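Local coordinates for probable ABC transporter phosphite binding protein PhnD1 (Prochlorococcus marinus str. MIT 9301, PDB 5LQ8), which probably serves as the solute-binding protein of an ABC transporter, binding inorganic phosphite strongly and methylphosphonate or phosphate only very weakly, at residues Val61-Leu66 / His207-Gly212; Asn125-Arg130 / Pro201-Tyr206; Gly129-Glu134 / Arg268-Ile273; Gly156-Thr161 / Ala174-Val179. All coordinates share one frame; numbering follows the deposited sequence.

Interactions 1, 2 and 4 are buried and all reach the same bound methylphosphonate, whereas interaction 3 is only partly buried and lies nearer the surface. Interaction 1 is strand pairing inside one sheet, held by backbone bonds and a pair of indoles; interaction 4 belongs to the other sheet and joins helix starts to a strand end through a histidine face and a water. Between them, interaction 2 is mostly polar and gathers round the ligand, touching interaction 1 through the bonds G65 N to D205 OD1 and L66 N to T127 OG1. Helix 127-139 serves both interactions 2 and 3: its start faces the anion, while its next turn meets the C-terminal tail through leucines and the flat face of an arginine.

Interaction 1 of 4, residues Val61-Leu66 / His207-Gly212. With GB (methylphosphonic acid ester group), chain B.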
loop_
_atom_site.group_PDB
_atom_site.type_symbol
_atom_site.label_atom_id
_atom_site.label_comp_id
_atom_site.label_asym_id
_atom_site.label_seq_id
_atom_site.Cartn_x
_atom_site.Cartn_y
_atom_site.Cartn_z
ATOM N N VAL A 61 12.186 1.594 -2.389
ATOM C CA VAL A 61 10.768 1.814 -2.723
ATOM C C VAL A 61 9.882 1.293 -1.618
ATOM O O VAL A 61 10.096 0.191 -1.105
ATOM C CB VAL A 61 10.368 1.189 -4.111
ATOM C CG1 VAL A 61 8.865 1.266 -4.407
ATOM C CG2 VAL A 61 11.202 1.757 -5.287
ATOM N N TRP A 62 8.891 2.110 -1.274
ATOM C CA TRP A 62 7.789 1.785 -0.354
ATOM C C TRP A 62 6.709 1.073 -1.156
ATOM O O TRP A 62 5.984 1.660 -1.971
ATOM C CB TRP A 62 7.256 3.050 0.266
ATOM C CG TRP A 62 6.174 2.908 1.269
ATOM C CD1 TRP A 62 4.896 3.408 1.166
ATOM C CD2 TRP A 62 6.243 2.273 2.556
ATOM N NE1 TRP A 62 4.179 3.144 2.306
ATOM C CE2 TRP A 62 4.984 2.442 3.166
ATOM C CE3 TRP A 62 7.225 1.533 3.223
ATOM C CZ2 TRP A 62 4.700 1.925 4.444
ATOM C CZ3 TRP A 62 6.942 1.050 4.494
ATOM C CH2 TRP A 62 5.681 1.255 5.072
ATOM N N PHE A 63 6.681 -0.241 -0.990
ATOM C CA PHE A 63 5.839 -1.144 -1.746
ATOM C C PHE A 63 4.700 -1.662 -0.870
ATOM O O PHE A 63 4.791 -1.696 0.398
ATOM C CB PHE A 63 6.591 -2.388 -2.265
ATOM C CG PHE A 63 7.285 -2.205 -3.558
ATOM C CD1 PHE A 63 6.570 -1.932 -4.710
ATOM C CD2 PHE A 63 8.687 -2.315 -3.630
ATOM C CE1 PHE A 63 7.266 -1.786 -5.951
ATOM C CE2 PHE A 63 9.367 -2.133 -4.823
ATOM C CZ PHE A 63 8.650 -1.858 -6.001
ATOM N N GLY A 64 3.622 -2.080 -1.511
ATOM C CA GLY A 64 2.639 -2.917 -0.877
ATOM C C GLY A 64 3.089 -4.354 -0.866
ATOM O O GLY A 64 4.124 -4.694 -1.390
ATOM N N GLY A 65 2.315 -5.195 -0.201
ATOM C CA GLY A 65 2.655 -6.613 -0.163
ATOM C C GLY A 65 2.808 -7.237 -1.537
ATOM O O GLY A 65 3.852 -7.814 -1.850
ATOM N N LEU A 66 1.754 -7.149 -2.331
ATOM C CA LEU A 66 1.709 -7.733 -3.666
ATOM C C LEU A 66 2.750 -7.120 -4.587
ATOM O O LEU A 66 3.510 -7.814 -5.288
ATOM C CB LEU A 66 0.311 -7.663 -4.296
ATOM C CG LEU A 66 0.195 -8.218 -5.732
ATOM C CD1 LEU A 66 0.641 -9.668 -5.898
ATOM C CD2 LEU A 66 -1.238 -8.059 -6.203
ATOM N N HIS A 207 6.016 -2.618 2.840
ATOM C CA HIS A 207 7.406 -2.737 3.157
ATOM C C HIS A 207 8.310 -1.994 2.222
ATOM O O HIS A 207 7.984 -1.783 1.053
ATOM C CB HIS A 207 7.861 -4.177 3.241
ATOM C CG HIS A 207 7.636 -4.978 2.011
ATOM N ND1 HIS A 207 6.378 -5.309 1.551
ATOM C CD2 HIS A 207 8.516 -5.575 1.175
ATOM C CE1 HIS A 207 6.495 -6.058 0.467
ATOM N NE2 HIS A 207 7.776 -6.236 0.218
ATOM N N TRP A 208 9.454 -1.599 2.763
ATOM C CA TRP A 208 10.541 -1.032 2.003
ATOM C C TRP A 208 11.385 -2.112 1.399
ATOM O O TRP A 208 11.740 -3.081 2.051
ATOM C CB TRP A 208 11.461 -0.172 2.891
ATOM C CG TRP A 208 10.949 1.136 3.363
ATOM C CD1 TRP A 208 10.506 1.435 4.597
ATOM C CD2 TRP A 208 10.862 2.340 2.600
ATOM N NE1 TRP A 208 10.160 2.753 4.664
ATOM C CE2 TRP A 208 10.368 3.328 3.438
ATOM C CE3 TRP A 208 11.138 2.660 1.273
ATOM C CZ2 TRP A 208 10.162 4.627 2.998
ATOM C CZ3 TRP A 208 10.943 3.993 0.838
ATOM C CH2 TRP A 208 10.448 4.926 1.690
ATOM N N VAL A 209 11.719 -1.914 0.137
ATOM C CA VAL A 209 12.589 -2.795 -0.620
ATOM C C VAL A 209 13.731 -1.983 -1.228
ATOM O O VAL A 209 13.513 -0.945 -1.869
ATOM C CB VAL A 209 11.830 -3.500 -1.741
ATOM C CG1 VAL A 209 12.756 -4.468 -2.486
ATOM C CG2 VAL A 209 10.570 -4.204 -1.242
ATOM N N ALA A 210 14.953 -2.491 -1.090
ATOM C CA ALA A 210 16.172 -1.853 -1.654
ATOM C C ALA A 210 16.804 -2.741 -2.701
ATOM O O ALA A 210 16.710 -3.967 -2.622
ATOM C CB ALA A 210 17.201 -1.545 -0.569
ATOM N N GLN A 211 17.430 -2.111 -3.678
ATOM C CA GLN A 211 18.218 -2.806 -4.689
ATOM C C GLN A 211 19.324 -3.530 -3.948
ATOM O O GLN A 211 19.776 -3.092 -2.874
ATOM C CB GLN A 211 18.828 -1.821 -5.677
ATOM C CG GLN A 211 17.846 -1.152 -6.632
ATOM C CD GLN A 211 17.209 -2.068 -7.661
ATOM O OE1 GLN A 211 17.606 -3.223 -7.834
ATOM N NE2 GLN A 211 16.212 -1.546 -8.365
ATOM N N GLY A 212 19.770 -4.628 -4.533
ATOM C CA GLY A 212 20.787 -5.482 -3.897
ATOM C C GLY A 212 22.222 -5.132 -4.245
ATOM O O GLY A 212 23.167 -5.711 -3.714
HETATM P P1 GB B . -1.431 -1.873 -0.997
HETATM O O1 GB B . -0.816 -2.978 -1.850
HETATM O O2 GB B . -2.215 -2.452 0.201
HETATM C C1 GB B . -0.060 -1.069 -0.354
HETATM O O3 GB B . -2.266 -0.903 -1.836
#
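W62 turns its CG away from its own backbone N (chi1 -178°) and W208 turns its CG away from the carbonyl carbon (chi1 -72°), which brings the two indoles together on one side of the sheet. The six-membered ring of W62 points its edge at the face of the five-membered ring of W208, an edge-to-face pair with planes 52° apart and W62 CE3 3.5 Å from W208 NE1. W62 CB sits over the six-membered ring of W208 in a CH-pi contact, 3.9 Å from its centroid. W208 also stacks with F26. Underneath, strands 60-63 and 207-210 run antiparallel in the mixed sheet of one lobe, the chain having come back from the other lobe, as in periplasmic binding proteins. W62 and W208 form a non-hydrogen-bonded pair, flanked by the hydrogen-bonded pairs V61-V209 and F63-H207, with V61 N 2.9 Å from V209 O. On the opposite side of the sheet, V209 CG2 meets the edge of the F63 ring, 3.6 Å from CD2. H207 brings CE1 to 3.3 Å from G64 O, while its ND1 bonds to D205 O. G64 CA lies 3.3 Å from C1 of the bound methylphosphonate.

Interaction 2 of 4, residues Asn125-Arg130 / Pro201-Tyr206. With GB (methylphosphonic acid ester group), chain B.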
loop_
_atom_site.group_PDB
_atom_site.type_symbol
_atom_site.label_atom_id
_atom_site.label_comp_id
_atom_site.label_asym_id
_atom_site.label_seq_id
_atom_site.Cartn_x
_atom_site.Cartn_y
_atom_site.Cartn_z
ATOM N N ASN A 125 -3.204 -3.985 -8.673
ATOM C CA ASN A 125 -2.073 -4.577 -7.963
ATOM C C ASN A 125 -1.974 -4.251 -6.480
ATOM O O ASN A 125 -0.936 -4.427 -5.879
ATOM C CB ASN A 125 -0.747 -4.235 -8.681
ATOM C CG ASN A 125 -0.711 -4.874 -10.036
ATOM O OD1 ASN A 125 -0.850 -6.077 -10.145
ATOM N ND2 ASN A 125 -0.643 -4.068 -11.065
ATOM N N SER A 126 -3.064 -3.768 -5.928
ATOM C CA SER A 126 -3.155 -3.430 -4.476
ATOM C C SER A 126 -3.441 -4.652 -3.658
ATOM O O SER A 126 -4.257 -5.476 -4.024
ATOM C CB SER A 126 -4.258 -2.401 -4.235
ATOM O OG SER A 126 -4.392 -2.152 -2.841
ATOM N N THR A 127 -2.734 -4.752 -2.533
ATOM C CA THR A 127 -2.930 -5.821 -1.562
ATOM C C THR A 127 -4.242 -5.605 -0.769
ATOM O O THR A 127 -5.146 -6.438 -0.745
ATOM C CB THR A 127 -1.756 -5.853 -0.571
ATOM O OG1 THR A 127 -0.519 -5.690 -1.262
ATOM C CG2 THR A 127 -1.694 -7.178 0.190
ATOM N N SER A 128 -4.309 -4.436 -0.155
ATOM C CA SER A 128 -5.428 -4.037 0.702
ATOM C C SER A 128 -6.661 -3.527 -0.030
ATOM O O SER A 128 -7.751 -3.546 0.518
ATOM C CB SER A 128 -4.989 -3.022 1.769
ATOM O OG SER A 128 -4.649 -1.766 1.177
ATOM N N GLY A 129 -6.483 -3.101 -1.300
ATOM C CA GLY A 129 -7.579 -2.617 -2.091
ATOM C C GLY A 129 -8.029 -3.535 -3.235
ATOM O O GLY A 129 -9.026 -3.286 -3.843
ATOM N N ARG A 130 -7.337 -4.650 -3.437
ATOM C CA ARG A 130 -7.740 -5.617 -4.475
ATOM C C ARG A 130 -7.491 -7.095 -4.106
ATOM O O ARG A 130 -8.430 -7.869 -4.102
ATOM C CB ARG A 130 -7.077 -5.291 -5.797
ATOM C CG ARG A 130 -7.636 -6.077 -6.987
ATOM C CD ARG A 130 -6.962 -7.451 -7.183
ATOM N NE ARG A 130 -7.689 -8.233 -8.196
ATOM C CZ ARG A 130 -7.590 -8.074 -9.527
ATOM N NH1 ARG A 130 -6.745 -7.202 -10.033
ATOM N NH2 ARG A 130 -8.353 -8.811 -10.358
ATOM N N PRO A 201 -10.110 -10.053 8.011
ATOM C CA PRO A 201 -9.009 -10.591 8.798
ATOM C C PRO A 201 -7.698 -9.876 8.453
ATOM O O PRO A 201 -7.616 -9.163 7.446
ATOM C CB PRO A 201 -8.923 -12.057 8.342
ATOM C CG PRO A 201 -10.261 -12.398 7.799
ATOM C CD PRO A 201 -10.826 -11.102 7.255
ATOM N N GLU A 202 -6.695 -10.112 9.291
ATOM C CA GLU A 202 -5.318 -9.579 9.091
ATOM C C GLU A 202 -4.459 -10.317 8.037
ATOM O O GLU A 202 -4.601 -11.508 7.808
ATOM C CB GLU A 202 -4.536 -9.590 10.400
ATOM C CG GLU A 202 -5.177 -8.783 11.527
ATOM C CD GLU A 202 -4.728 -9.178 12.936
ATOM O OE1 GLU A 202 -3.910 -10.108 13.118
ATOM O OE2 GLU A 202 -5.206 -8.542 13.899
ATOM N N TYR A 203 -3.534 -9.561 7.435
ATOM C CA TYR A 203 -2.550 -10.078 6.511
ATOM C C TYR A 203 -1.340 -9.112 6.556
ATOM O O TYR A 203 -1.415 -8.091 7.258
ATOM C CB TYR A 203 -3.185 -10.191 5.101
ATOM C CG TYR A 203 -3.844 -8.902 4.681
ATOM C CD1 TYR A 203 -3.097 -7.899 4.102
ATOM C CD2 TYR A 203 -5.197 -8.688 4.867
ATOM C CE1 TYR A 203 -3.668 -6.712 3.766
ATOM C CE2 TYR A 203 -5.812 -7.481 4.540
ATOM C CZ TYR A 203 -5.025 -6.486 3.951
ATOM O OH TYR A 203 -5.591 -5.273 3.584
ATOM N N VAL A 204 -0.242 -9.453 5.890
ATOM C CA VAL A 204 0.951 -8.578 5.850
ATOM C C VAL A 204 0.829 -7.622 4.664
ATOM O O VAL A 204 0.303 -7.990 3.593
ATOM C CB VAL A 204 2.271 -9.379 5.701
ATOM C CG1 VAL A 204 2.402 -10.055 4.354
ATOM C CG2 VAL A 204 3.492 -8.513 5.955
ATOM N N ASP A 205 1.384 -6.433 4.800
ATOM C CA ASP A 205 1.304 -5.481 3.665
ATOM C C ASP A 205 2.582 -4.688 3.346
ATOM O O ASP A 205 3.549 -5.215 2.721
ATOM C CB ASP A 205 0.049 -4.599 3.818
ATOM C CG ASP A 205 -0.374 -3.930 2.490
ATOM O OD1 ASP A 205 0.404 -3.998 1.528
ATOM O OD2 ASP A 205 -1.481 -3.358 2.419
ATOM N N TYR A 206 2.611 -3.428 3.762
ATOM C CA TYR A 206 3.640 -2.509 3.248
ATOM C C TYR A 206 5.051 -2.882 3.706
ATOM O O TYR A 206 5.260 -3.373 4.807
ATOM C CB TYR A 206 3.381 -1.071 3.619
ATOM C CG TYR A 206 2.158 -0.452 2.994
ATOM C CD1 TYR A 206 2.297 0.489 1.985
ATOM C CD2 TYR A 206 0.871 -0.720 3.464
ATOM C CE1 TYR A 206 1.179 1.082 1.432
ATOM C CE2 TYR A 206 -0.247 -0.119 2.909
ATOM C CZ TYR A 206 -0.082 0.792 1.895
ATOM O OH TYR A 206 -1.156 1.393 1.289
HETATM P P1 GB B . -1.431 -1.873 -0.997
HETATM O O1 GB B . -0.816 -2.978 -1.850
HETATM O O2 GB B . -2.215 -2.452 0.201
HETATM C C1 GB B . -0.060 -1.069 -0.354
HETATM O O3 GB B . -2.266 -0.903 -1.836
#
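T127 OG1 lies 3.4 Å from D205 OD1 where the two side chains pass head to tail. S128 CB makes a close van der Waals approach to Y203 OH at 3.0 Å, the hydroxyl bonding to S92, and the apolar touch is small: T127 CG2 lies 4.1 Å from CE1 of the same tyrosine. Most of the chemistry goes to the bound methylphosphonate. T127 grips O1 twice, from its backbone N at 2.7 Å in a nearly straight bond (173°) and from OG1 at 2.8 Å. S128 does the same for O2: its OG, held between the backbone N and the carbonyl carbon (chi1 69°), donates over 2.7 Å alongside the bond from its own N. O3 takes S126 OG at 2.7 Å, and that hydroxyl accepts from G129 N as the helix N-cap. The acidic contribution is D205, with OD2 2.5 Å from ligand O2, short enough that one of the two acid groups probably carries a proton. Its OD1 accepts from G65 N, which steadies the carboxylate. With Y46 and H158 adding further bonds, this is an anion site at a helix N-terminus, where the helix dipole probably helps, in the ligand pocket of a periplasmic binding protein.

Interaction 3 of 4, residues Gly129-Glu134 / Arg268-Ile273; sequences GRLMPE and RKLNKI. With GB (methylphosphonic acid ester group), chain C.
R130 lays its guanidinium against the side chain of K272. CG leaves CB anti to the backbone N (chi1 -169°), and a bend at chi2 (-87°) turns the rest toward E134, one helical turn on, with F121 alongside. NE bonds to E134 OE1 at 2.7 Å. NH2 reaches the same oxygen at 3.0 Å, on the syn lone pair of OE1, making a side-on salt bridge that lies in the guanidinium plane and fixes its rotation. NH1 donates to E124 O and to a water at 2.9 Å, while K272 CD rests over the guanidinium face, 3.6 Å from NH1. K272 NZ lies 4.3 Å from NH1, a like charge directed to N125 OD1, with only a weak bond to the water. A leucine in place of R130 would probably leave E134 OE1 without its two-nitrogen grip and K272 CD without the flat surface it rests on. L270 CD2 packs on L131 CD1 at 3.8 Å and on E134 CG at 3.9 Å. L270 follows helix 261-269, where N271 N bonds to R268 O and K272 N to G267 O, making N271, at positive phi (56°), the C-prime residue of a Schellman motif.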
loop_
_atom_site.group_PDB
_atom_site.type_symbol
_atom_site.label_atom_id
_atom_site.label_comp_id
_atom_site.label_asym_id
_atom_site.label_seq_id
_atom_site.Cartn_x
_atom_site.Cartn_y
_atom_site.Cartn_z
ATOM N N GLY A 129 -6.483 -3.101 -1.300
ATOM C CA GLY A 129 -7.579 -2.617 -2.091
ATOM C C GLY A 129 -8.029 -3.535 -3.235
ATOM O O GLY A 129 -9.026 -3.286 -3.843
ATOM N N ARG A 130 -7.337 -4.650 -3.437
ATOM C CA ARG A 130 -7.740 -5.617 -4.475
ATOM C C ARG A 130 -7.491 -7.095 -4.106
ATOM O O ARG A 130 -8.430 -7.869 -4.102
ATOM C CB ARG A 130 -7.077 -5.291 -5.797
ATOM C CG ARG A 130 -7.636 -6.077 -6.987
ATOM C CD ARG A 130 -6.962 -7.451 -7.183
ATOM N NE ARG A 130 -7.689 -8.233 -8.196
ATOM C CZ ARG A 130 -7.590 -8.074 -9.527
ATOM N NH1 ARG A 130 -6.745 -7.202 -10.033
ATOM N NH2 ARG A 130 -8.353 -8.811 -10.358
ATOM N N LEU A 131 -6.262 -7.443 -3.803
ATOM C CA LEU A 131 -5.924 -8.853 -3.708
ATOM C C LEU A 131 -6.688 -9.485 -2.560
ATOM O O LEU A 131 -7.370 -10.526 -2.732
ATOM C CB LEU A 131 -4.414 -9.041 -3.494
ATOM C CG LEU A 131 -3.992 -10.516 -3.462
ATOM C CD1 LEU A 131 -4.033 -11.149 -4.861
ATOM C CD2 LEU A 131 -2.600 -10.673 -2.891
ATOM N N MET A 132 -6.495 -8.916 -1.376
ATOM C CA MET A 132 -7.113 -9.478 -0.204
ATOM C C MET A 132 -8.646 -9.345 -0.259
ATOM O O MET A 132 -9.328 -10.306 -0.033
ATOM C CB MET A 132 -6.466 -8.959 1.090
ATOM C CG MET A 132 -5.008 -9.390 1.252
ATOM S SD MET A 132 -4.675 -11.153 0.978
ATOM C CE MET A 132 -5.566 -11.783 2.400
ATOM N N PRO A 133 -9.185 -8.163 -0.633
ATOM C CA PRO A 133 -10.636 -8.093 -0.842
ATOM C C PRO A 133 -11.231 -9.138 -1.775
ATOM O O PRO A 133 -12.259 -9.772 -1.433
ATOM C CB PRO A 133 -10.828 -6.665 -1.365
ATOM C CG PRO A 133 -9.757 -5.906 -0.620
ATOM C CD PRO A 133 -8.567 -6.825 -0.689
ATOM N N GLU A 134 -10.566 -9.362 -2.906
ATOM C CA GLU A 134 -11.039 -10.378 -3.892
ATOM C C GLU A 134 -10.953 -11.807 -3.287
ATOM O O GLU A 134 -11.864 -12.621 -3.461
ATOM C CB GLU A 134 -10.307 -10.265 -5.208
ATOM C CG GLU A 134 -10.862 -11.242 -6.247
ATOM C CD GLU A 134 -10.444 -11.036 -7.690
ATOM O OE1 GLU A 134 -9.537 -10.254 -7.961
ATOM O OE2 GLU A 134 -11.032 -11.728 -8.544
ATOM N N ARG A 268 -0.660 -15.921 -6.605
ATOM C CA ARG A 268 -0.677 -16.988 -7.637
ATOM C C ARG A 268 -2.080 -17.516 -7.918
ATOM O O ARG A 268 -2.457 -17.718 -9.067
ATOM C CB ARG A 268 0.191 -18.140 -7.246
ATOM C CG ARG A 268 1.650 -17.818 -7.207
ATOM C CD ARG A 268 2.453 -19.066 -6.869
ATOM N NE ARG A 268 3.807 -18.675 -6.562
ATOM C CZ ARG A 268 4.676 -19.484 -5.974
ATOM N NH1 ARG A 268 4.355 -20.760 -5.692
ATOM N NH2 ARG A 268 5.877 -19.021 -5.674
ATOM N N LYS A 269 -2.828 -17.774 -6.854
ATOM C CA LYS A 269 -4.173 -18.327 -6.983
ATOM C C LYS A 269 -5.080 -17.423 -7.795
ATOM O O LYS A 269 -5.891 -17.879 -8.602
ATOM C CB LYS A 269 -4.786 -18.620 -5.628
ATOM C CG LYS A 269 -6.027 -19.497 -5.780
ATOM C CD LYS A 269 -6.599 -19.899 -4.451
ATOM C CE LYS A 269 -7.293 -18.744 -3.769
ATOM N NZ LYS A 269 -8.391 -19.231 -2.886
ATOM N N LEU A 270 -4.893 -16.128 -7.604
ATOM C CA LEU A 270 -5.715 -15.118 -8.306
ATOM C C LEU A 270 -5.101 -14.630 -9.630
ATOM O O LEU A 270 -5.591 -13.701 -10.269
ATOM C CB LEU A 270 -5.996 -13.948 -7.354
ATOM C CG LEU A 270 -7.177 -14.146 -6.395
ATOM C CD1 LEU A 270 -7.050 -15.348 -5.490
ATOM C CD2 LEU A 270 -7.355 -12.900 -5.547
ATOM N N ASN A 271 -4.045 -15.291 -10.056
ATOM C CA ASN A 271 -3.350 -14.995 -11.320
ATOM C C ASN A 271 -2.914 -13.518 -11.353
ATOM O O ASN A 271 -3.041 -12.812 -12.358
ATOM C CB ASN A 271 -4.244 -15.313 -12.527
ATOM C CG ASN A 271 -3.465 -15.717 -13.757
ATOM O OD1 ASN A 271 -2.238 -15.767 -13.758
ATOM N ND2 ASN A 271 -4.184 -16.006 -14.827
ATOM N N LYS A 272 -2.372 -13.070 -10.233
ATOM C CA LYS A 272 -1.955 -11.691 -10.048
ATOM C C LYS A 272 -0.494 -11.497 -9.781
ATOM O O LYS A 272 -0.074 -10.410 -9.421
ATOM C CB LYS A 272 -2.780 -11.032 -8.928
ATOM C CG LYS A 272 -4.126 -10.528 -9.424
ATOM C CD LYS A 272 -4.060 -9.559 -10.631
ATOM C CE LYS A 272 -2.999 -8.476 -10.473
ATOM N NZ LYS A 272 -2.767 -7.696 -11.699
ATOM N N ILE A 273 0.303 -12.536 -9.962
ATOM C CA ILE A 273 1.741 -12.355 -9.920
ATOM C C ILE A 273 2.207 -11.788 -11.246
ATOM O O ILE A 273 2.895 -10.753 -11.234
ATOM C CB ILE A 273 2.517 -13.649 -9.570
ATOM C CG1 ILE A 273 2.073 -14.184 -8.207
ATOM C CG2 ILE A 273 4.020 -13.389 -9.584
ATOM C CD1 ILE A 273 2.166 -13.201 -7.051
HETATM P P1 GB C . -7.539 -21.322 0.357
HETATM O O1 GB C . -6.605 -22.385 -0.134
HETATM O O2 GB C . -8.100 -20.474 -0.769
HETATM C C1 GB C . -8.869 -22.322 1.109
HETATM O O3 GB C . -6.906 -20.460 1.420
HETATM O O HOH W 1 -5.881 -7.263 -12.788
#

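Interaction 4 of 4, residues Gly156-Thr161 / Ala174-Val179. With GB (methylphosphonic acid ester group), chain B.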
loop_
_atom_site.group_PDB
_atom_site.type_symbol
_atom_site.label_atom_id
_atom_site.label_comp_id
_atom_site.label_asym_id
_atom_site.label_seq_id
_atom_site.Cartn_x
_atom_site.Cartn_y
_atom_site.Cartn_z
ATOM N N GLY A 156 -7.290 2.603 -8.660
ATOM C CA GLY A 156 -5.844 2.880 -8.635
ATOM C C GLY A 156 -5.236 3.376 -7.321
ATOM O O GLY A 156 -4.048 3.447 -7.164
ATOM N N SER A 157 -6.069 3.741 -6.356
ATOM C CA SER A 157 -5.543 4.250 -5.095
ATOM C C SER A 157 -6.641 4.173 -4.047
ATOM O O SER A 157 -7.847 4.174 -4.365
ATOM C CB SER A 157 -5.004 5.682 -5.247
ATOM O OG SER A 157 -5.972 6.646 -4.834
ATOM N N HIS A 158 -6.212 4.166 -2.785
ATOM C CA HIS A 158 -7.189 4.118 -1.689
ATOM C C HIS A 158 -7.994 5.394 -1.537
ATOM O O HIS A 158 -9.177 5.351 -1.203
ATOM C CB HIS A 158 -6.507 3.707 -0.368
ATOM C CG HIS A 158 -5.767 2.420 -0.495
ATOM N ND1 HIS A 158 -6.401 1.246 -0.811
ATOM C CD2 HIS A 158 -4.441 2.145 -0.463
ATOM C CE1 HIS A 158 -5.500 0.295 -0.948
ATOM N NE2 HIS A 158 -4.301 0.807 -0.774
ATOM N N ASP A 159 -7.339 6.521 -1.779
ATOM C CA ASP A 159 -8.070 7.801 -1.786
ATOM C C ASP A 159 -9.111 7.845 -2.915
ATOM O O ASP A 159 -10.232 8.322 -2.745
ATOM C CB ASP A 159 -7.117 9.004 -1.881
ATOM C CG ASP A 159 -6.448 9.351 -0.558
ATOM O OD1 ASP A 159 -6.954 8.992 0.549
ATOM O OD2 ASP A 159 -5.387 9.991 -0.663
ATOM N N ALA A 160 -8.730 7.288 -4.067
ATOM C CA ALA A 160 -9.640 7.267 -5.235
ATOM C C ALA A 160 -10.863 6.360 -5.041
ATOM O O ALA A 160 -11.965 6.678 -5.459
ATOM C CB ALA A 160 -8.902 6.924 -6.505
ATOM N N THR A 161 -10.659 5.244 -4.327
ATOM C CA THR A 161 -11.770 4.390 -3.968
ATOM C C THR A 161 -12.806 5.093 -3.087
ATOM O O THR A 161 -13.991 5.045 -3.320
ATOM C CB THR A 161 -11.241 3.145 -3.238
ATOM O OG1 THR A 161 -10.323 2.442 -4.119
ATOM C CG2 THR A 161 -12.371 2.256 -2.807
ATOM N N ALA A 174 -13.536 -1.463 -1.582
ATOM C CA ALA A 174 -12.629 -1.917 -0.560
ATOM C C ALA A 174 -11.341 -1.166 -0.583
ATOM O O ALA A 174 -10.841 -0.800 -1.650
ATOM C CB ALA A 174 -12.350 -3.395 -0.706
ATOM N N LEU A 175 -10.791 -0.952 0.601
ATOM C CA LEU A 175 -9.547 -0.214 0.766
ATOM C C LEU A 175 -8.785 -0.468 2.074
ATOM O O LEU A 175 -9.262 -1.144 2.946
ATOM C CB LEU A 175 -9.812 1.308 0.651
ATOM C CG LEU A 175 -10.585 1.935 1.809
ATOM C CD1 LEU A 175 -9.977 3.295 2.048
ATOM C CD2 LEU A 175 -12.061 2.022 1.509
ATOM N N ASN A 176 -7.545 0.021 2.073
ATOM C CA ASN A 176 -6.635 0.127 3.212
ATOM C C ASN A 176 -7.400 0.689 4.456
ATOM O O ASN A 176 -7.897 1.789 4.423
ATOM C CB ASN A 176 -5.510 1.056 2.739
ATOM C CG ASN A 176 -4.468 1.389 3.767
ATOM O OD1 ASN A 176 -4.769 1.600 4.938
ATOM N ND2 ASN A 176 -3.202 1.512 3.300
ATOM N N LYS A 177 -7.466 -0.094 5.518
ATOM C CA LYS A 177 -8.222 0.312 6.761
ATOM C C LYS A 177 -7.642 1.577 7.386
ATOM O O LYS A 177 -8.375 2.449 7.835
ATOM C CB LYS A 177 -8.226 -0.790 7.816
ATOM C CG LYS A 177 -8.882 -0.403 9.161
ATOM C CD LYS A 177 -9.352 -1.667 9.865
ATOM C CE LYS A 177 -9.847 -1.415 11.284
ATOM N NZ LYS A 177 -8.728 -1.260 12.251
ATOM N N GLN A 178 -6.325 1.646 7.431
ATOM C CA GLN A 178 -5.596 2.822 7.959
ATOM C C GLN A 178 -6.009 4.094 7.189
ATOM O O GLN A 178 -6.393 5.077 7.785
ATOM C CB GLN A 178 -4.068 2.588 7.953
ATOM C CG GLN A 178 -3.216 3.777 8.372
ATOM C CD GLN A 178 -2.926 3.815 9.857
ATOM O OE1 GLN A 178 -2.149 3.011 10.358
ATOM N NE2 GLN A 178 -3.509 4.783 10.558
ATOM N N VAL A 179 -5.980 4.033 5.866
ATOM C CA VAL A 179 -6.358 5.171 5.018
ATOM C C VAL A 179 -7.824 5.598 5.284
ATOM O O VAL A 179 -8.127 6.784 5.365
ATOM C CB VAL A 179 -6.137 4.886 3.522
ATOM C CG1 VAL A 179 -6.780 5.959 2.639
ATOM C CG2 VAL A 179 -4.645 4.809 3.219
HETATM P P1 GB B . -1.431 -1.873 -0.997
HETATM O O1 GB B . -0.816 -2.978 -1.850
HETATM O O2 GB B . -2.215 -2.452 0.201
HETATM C C1 GB B . -0.060 -1.069 -0.354
HETATM O O3 GB B . -2.266 -0.903 -1.836
HETATM O O HOH W 2 -8.735 0.687 -2.546
#
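The H158 ring lies flat under N176: its CG points opposite the carbonyl carbon (chi1 -55°), which lays the ring beneath N176 CB. That carbon stands over the centre of the imidazole, 3.5 Å from the centroid and 7° off the normal, a CH-pi contact, while the amide plane is turned 67° from the ring. With one face covered by N176, the ring edge does the polar work. NE2 donates to O3 of the methylphosphonate at 2.9 Å. ND1 meets a water at 3.0 Å that also contacts T161 OG1, itself bonded to S155 OG, and donates to A174 O at 2.7 Å, bridging the two segments. Behind the ring, V179 CG1 packs on H158 CB at 3.8 Å. The N176 amide is occupied as well, its OD1 capping V179 N. With a phenylalanine in place of H158, ligand O3 is likely to lose its imidazole donor and the water one partner. Helices 158-167 and 177-186 both start beside the end of strand 172-176, which runs between strands 119-121 and 92-97, while helix 127-139 sets S128 against H158 and P133 against A174.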